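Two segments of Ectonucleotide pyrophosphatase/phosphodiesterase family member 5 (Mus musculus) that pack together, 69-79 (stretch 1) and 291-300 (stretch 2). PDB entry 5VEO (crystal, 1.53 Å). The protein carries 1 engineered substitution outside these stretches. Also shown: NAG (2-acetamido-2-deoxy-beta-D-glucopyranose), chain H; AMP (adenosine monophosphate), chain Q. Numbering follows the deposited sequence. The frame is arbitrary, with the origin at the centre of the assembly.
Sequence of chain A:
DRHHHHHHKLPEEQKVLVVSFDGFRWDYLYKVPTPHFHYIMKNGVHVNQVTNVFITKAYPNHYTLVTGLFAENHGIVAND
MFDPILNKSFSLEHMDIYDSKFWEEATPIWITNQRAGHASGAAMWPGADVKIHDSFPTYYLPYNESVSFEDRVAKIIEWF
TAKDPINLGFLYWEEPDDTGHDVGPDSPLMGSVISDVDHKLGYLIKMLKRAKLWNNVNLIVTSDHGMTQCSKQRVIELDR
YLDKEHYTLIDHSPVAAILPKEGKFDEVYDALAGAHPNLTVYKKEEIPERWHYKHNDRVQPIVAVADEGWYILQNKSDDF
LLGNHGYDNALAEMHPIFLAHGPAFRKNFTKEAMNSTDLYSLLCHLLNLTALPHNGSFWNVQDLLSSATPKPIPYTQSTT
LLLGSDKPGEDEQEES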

# COMPACT_ATOMS: atom_id res chain seq x y z
N LEU A 69 5.76 -9.37 -4.84
CA LEU A 69 6.47 -10.03 -3.76
C LEU A 69 5.89 -9.69 -2.40
O LEU A 69 5.38 -8.59 -2.17
N PHE A 70 6.00 -10.64 -1.48
CA PHE A 70 5.77 -10.36 -0.07
C PHE A 70 6.87 -9.47 0.47
O PHE A 70 7.96 -9.34 -0.11
N ALA A 71 6.57 -8.81 1.61
CA ALA A 71 7.48 -7.80 2.15
C ALA A 71 8.83 -8.38 2.57
O ALA A 71 9.86 -7.71 2.44
N GLU A 72 8.87 -9.62 3.08
CA GLU A 72 10.16 -10.16 3.47
C GLU A 72 11.09 -10.32 2.27
O GLU A 72 12.31 -10.34 2.44
N ASN A 73 10.53 -10.43 1.06
CA ASN A 73 11.30 -10.56 -0.17
C ASN A 73 11.63 -9.22 -0.80
O ASN A 73 12.76 -9.02 -1.24
N HIS A 74 10.68 -8.27 -0.89
CA HIS A 74 11.07 -7.03 -1.56
C HIS A 74 11.76 -6.04 -0.62
O HIS A 74 12.37 -5.09 -1.12
N GLY A 75 11.72 -6.26 0.69
CA GLY A 75 12.54 -5.53 1.64
C GLY A 75 11.97 -4.23 2.16
O GLY A 75 12.57 -3.63 3.07
N ILE A 76 10.83 -3.77 1.64
CA ILE A 76 10.16 -2.58 2.19
C ILE A 76 9.15 -3.11 3.19
O ILE A 76 7.97 -3.34 2.90
N VAL A 77 9.64 -3.39 4.41
CA VAL A 77 8.83 -4.11 5.39
C VAL A 77 7.95 -3.19 6.22
O VAL A 77 7.02 -3.68 6.88
N ALA A 78 8.17 -1.89 6.18
CA ALA A 78 7.40 -0.93 6.96
C ALA A 78 7.65 0.46 6.40
O ALA A 78 8.56 0.66 5.58
N ASN A 79 6.85 1.43 6.87
CA ASN A 79 7.10 2.83 6.55
C ASN A 79 8.27 3.39 7.34
O ASN A 79 8.81 4.42 6.95
N TRP A 291 2.15 -14.45 7.29
CA TRP A 291 2.43 -13.04 7.01
C TRP A 291 3.64 -12.84 6.10
O TRP A 291 3.80 -11.73 5.57
N HIS A 292 4.46 -13.87 5.89
CA HIS A 292 5.61 -13.78 4.98
C HIS A 292 6.41 -12.52 5.28
O HIS A 292 6.67 -11.66 4.43
N TYR A 293 6.75 -12.39 6.55
CA TYR A 293 7.30 -11.15 7.04
C TYR A 293 8.69 -11.32 7.64
O TYR A 293 9.51 -10.41 7.48
N LYS A 294 9.05 -12.50 8.11
CA LYS A 294 10.16 -12.69 9.04
C LYS A 294 11.53 -12.88 8.40
O LYS A 294 12.54 -12.64 9.07
N HIS A 295 11.62 -13.30 7.13
CA HIS A 295 12.90 -13.68 6.55
C HIS A 295 13.59 -12.47 5.92
O HIS A 295 13.84 -12.40 4.72
N ASN A 296 13.91 -11.49 6.77
CA ASN A 296 14.55 -10.27 6.32
C ASN A 296 15.20 -9.60 7.51
O ASN A 296 14.60 -9.53 8.58
N ASP A 297 16.44 -9.12 7.33
CA ASP A 297 17.16 -8.51 8.45
C ASP A 297 16.56 -7.17 8.88
O ASP A 297 16.95 -6.65 9.94
N ARG A 298 15.61 -6.62 8.13
CA ARG A 298 14.88 -5.43 8.57
C ARG A 298 13.69 -5.74 9.46
O ARG A 298 13.02 -4.82 9.94
N VAL A 299 13.41 -7.02 9.70
CA VAL A 299 12.43 -7.40 10.72
C VAL A 299 13.16 -7.44 12.05
O VAL A 299 14.17 -8.15 12.22
N GLN A 300 12.68 -6.64 13.00
CA GLN A 300 13.39 -6.47 14.26
C GLN A 300 13.27 -7.70 15.15
O GLN A 300 12.43 -8.57 14.92

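His 292 points toward stretch 1 with chi1 m. Its ring lies over one face of the Phe 70 ring (also m), with His 292 CD2 3.4 Å from Phe 70 CZ. His 292 O accepts a hydrogen bond from Glu 72 N at 3.3 Å. Water 2 links the side chains, 2.6 Å from Glu 72 OE1 and 2.8 Å from His 292 ND1. NAG C8 approaches His 292 ND1 to 3.5 Å.

The CA-to-CB bond of Tyr 293 points away from stretch 1, but with chi1 t the end of the ring comes nearer. Tyr 293 OH donates to Val 77 O at 2.6 Å. The ring also meets Ala 71 CB and Val 77 CB.

Glu 72 points in with chi1 p and chi2 t, bringing its carboxylate to the stretch 2 backbone. There His 295 N donates to Glu 72 OE2 at 2.9 Å.

Asn 296, chi1 t, points inward. Asn 296 ND2 donates to Glu 72 O at 2.9 Å, while Asn 296 OD1 accepts from Arg 298 N at 2.9 Å within the turn.

Arg 298, chi1 m and then extended, sends NH1 to Gly 75 O at 2.9 Å. A CB on Gly 75 would clash with that NH1. Val 77, chi1 m, packs its CG2 3.9 Å from Arg 298 CB and its CG1 4.5 Å from Val 299 CG2.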

# COMPACT_ATOMS: atom_id res chain seq x y z
CB LEU A 69 7.94 -9.62 -3.76
CG LEU A 69 8.78 -10.12 -4.95
CD1 LEU A 69 10.10 -9.38 -5.00
CD2 LEU A 69 8.98 -11.61 -4.84
CB PHE A 70 5.72 -11.66 0.72
CG PHE A 70 4.53 -12.50 0.40
CD1 PHE A 70 3.26 -12.05 0.71
CD2 PHE A 70 4.67 -13.73 -0.21
CE1 PHE A 70 2.15 -12.82 0.43
CE2 PHE A 70 3.56 -14.51 -0.48
CZ PHE A 70 2.30 -14.05 -0.18
CB ALA A 71 6.83 -7.07 3.32
CB GLU A 72 10.01 -11.50 4.21
CG GLU A 72 9.56 -12.67 3.33
CD GLU A 72 9.25 -13.94 4.12
OE1 GLU A 72 8.83 -14.93 3.49
OE2 GLU A 72 9.43 -13.95 5.36
CB ASN A 73 10.55 -11.43 -1.17
CG ASN A 73 10.21 -12.79 -0.59
OD1 ASN A 73 9.05 -13.12 -0.39
ND2 ASN A 73 11.23 -13.56 -0.28
CB HIS A 74 9.89 -6.39 -2.29
CG HIS A 74 8.75 -5.95 -1.43
ND1 HIS A 74 8.89 -5.14 -0.33
CD2 HIS A 74 7.42 -6.15 -1.59
CE1 HIS A 74 7.70 -4.87 0.17
NE2 HIS A 74 6.79 -5.48 -0.57
CB ILE A 76 9.52 -1.72 1.09
CG1 ILE A 76 10.56 -1.23 0.07
CG2 ILE A 76 8.78 -0.54 1.70
CD1 ILE A 76 11.55 -0.21 0.62
CB VAL A 77 9.69 -4.99 6.32
CG1 VAL A 77 10.59 -5.92 5.51
CG2 VAL A 77 10.54 -4.17 7.27
CB ALA A 78 7.78 -1.00 8.45
CB ASN A 79 5.89 3.70 6.87
CG ASN A 79 4.67 3.37 6.03
OD1 ASN A 79 4.74 2.73 4.97
ND2 ASN A 79 3.54 3.85 6.50
CB TRP A 291 2.67 -12.28 8.32
CG TRP A 291 1.45 -12.00 9.10
CD1 TRP A 291 0.16 -11.92 8.63
CD2 TRP A 291 1.37 -11.72 10.50
NE1 TRP A 291 -0.70 -11.61 9.65
CE2 TRP A 291 0.01 -11.48 10.81
CE3 TRP A 291 2.31 -11.63 11.53
CZ2 TRP A 291 -0.42 -11.19 12.11
CZ3 TRP A 291 1.89 -11.35 12.81
CH2 TRP A 291 0.53 -11.11 13.09
CB HIS A 292 5.15 -13.82 3.54
CG HIS A 292 4.29 -15.01 3.26
ND1 HIS A 292 4.76 -16.30 3.39
CD2 HIS A 292 2.98 -15.11 2.93
CE1 HIS A 292 3.78 -17.14 3.13
NE2 HIS A 292 2.69 -16.45 2.84
CB TYR A 293 6.32 -10.52 8.05
CG TYR A 293 6.57 -9.08 8.32
CD1 TYR A 293 7.02 -8.65 9.56
CD2 TYR A 293 6.38 -8.13 7.33
CE1 TYR A 293 7.25 -7.32 9.81
CE2 TYR A 293 6.61 -6.79 7.56
CZ TYR A 293 7.08 -6.39 8.80
OH TYR A 293 7.31 -5.07 9.08
CB LYS A 294 9.84 -13.88 9.96
CG LYS A 294 10.16 -15.23 9.40
CD LYS A 294 10.02 -16.30 10.49
CE LYS A 294 8.67 -16.88 10.41
NZ LYS A 294 8.42 -17.91 11.45
CB HIS A 295 12.71 -14.79 5.52
CG HIS A 295 12.18 -16.06 6.10
ND1 HIS A 295 12.86 -16.79 7.05
CD2 HIS A 295 11.01 -16.71 5.89
CE1 HIS A 295 12.15 -17.85 7.38
NE2 HIS A 295 11.02 -17.83 6.69
CB ASN A 296 13.54 -9.32 5.67
CG ASN A 296 14.21 -8.23 4.86
OD1 ASN A 296 14.78 -7.28 5.43
ND2 ASN A 296 14.15 -8.34 3.54
CB ASP A 297 18.64 -8.34 8.09
CG ASP A 297 19.34 -9.67 7.84
OD1 ASP A 297 18.93 -10.71 8.42
OD2 ASP A 297 20.34 -9.68 7.07
CB ARG A 298 14.42 -4.62 7.36
CG ARG A 298 15.58 -4.09 6.57
CD ARG A 298 15.19 -3.71 5.18
NE ARG A 298 16.40 -3.34 4.44
CZ ARG A 298 16.43 -3.07 3.14
NH1 ARG A 298 15.33 -3.11 2.41
NH2 ARG A 298 17.59 -2.77 2.59
CB VAL A 299 11.77 -8.73 10.38
CG1 VAL A 299 10.77 -9.13 11.45
CG2 VAL A 299 11.10 -8.64 9.01
CB GLN A 300 12.85 -5.23 14.99
CG GLN A 300 13.12 -3.92 14.24
CD GLN A 300 14.60 -3.73 13.96
OE1 GLN A 300 15.44 -3.99 14.82
NE2 GLN A 300 14.92 -3.30 12.74
C1 NAG H . 8.09 -15.44 -2.93
C2 NAG H . 8.40 -16.74 -2.22
C3 NAG H . 9.89 -16.83 -1.93
C4 NAG H . 10.71 -16.58 -3.19
C5 NAG H . 10.25 -15.32 -3.92
C6 NAG H . 10.88 -15.16 -5.28
C7 NAG H . 6.72 -17.80 -0.78
C8 NAG H . 6.09 -17.81 0.58
N2 NAG H . 7.65 -16.86 -0.98
O3 NAG H . 10.17 -18.12 -1.41
O4 NAG H . 12.08 -16.43 -2.84
O5 NAG H . 8.83 -15.38 -4.14
O6 NAG H . 10.82 -16.37 -6.02
O7 NAG H . 6.42 -18.61 -1.64
P AMP Q . 0.12 5.16 5.13
O1P AMP Q . 0.95 3.97 5.53
O2P AMP Q . -0.54 5.82 6.34
O3P AMP Q . -0.91 4.83 4.06
O5' AMP Q . 1.09 6.26 4.48
C5' AMP Q . 0.54 7.21 3.56
C4' AMP Q . 1.17 8.57 3.65
O4' AMP Q . 2.45 8.52 3.03
C3' AMP Q . 0.40 9.65 2.89
O3' AMP Q . -0.25 10.52 3.79
C2' AMP Q . 1.47 10.42 2.10
O2' AMP Q . 1.45 11.81 2.27
C1' AMP Q . 2.77 9.81 2.59
N9 AMP Q . 3.78 9.71 1.56
C8 AMP Q . 3.74 8.97 0.44
N7 AMP Q . 4.89 9.13 -0.26
C5 AMP Q . 5.65 9.99 0.46
C6 AMP Q . 6.99 10.60 0.33
N6 AMP Q . 7.76 10.31 -0.74
N1 AMP Q . 7.42 11.43 1.30
C2 AMP Q . 6.69 11.73 2.38
N3 AMP Q . 5.46 11.22 2.59
C4 AMP Q . 4.92 10.37 1.66
O HOH W 1 4.61 -9.55 3.65
O HOH W 2 7.37 -16.98 4.16
O HOH W 3 14.65 -3.64 -0.95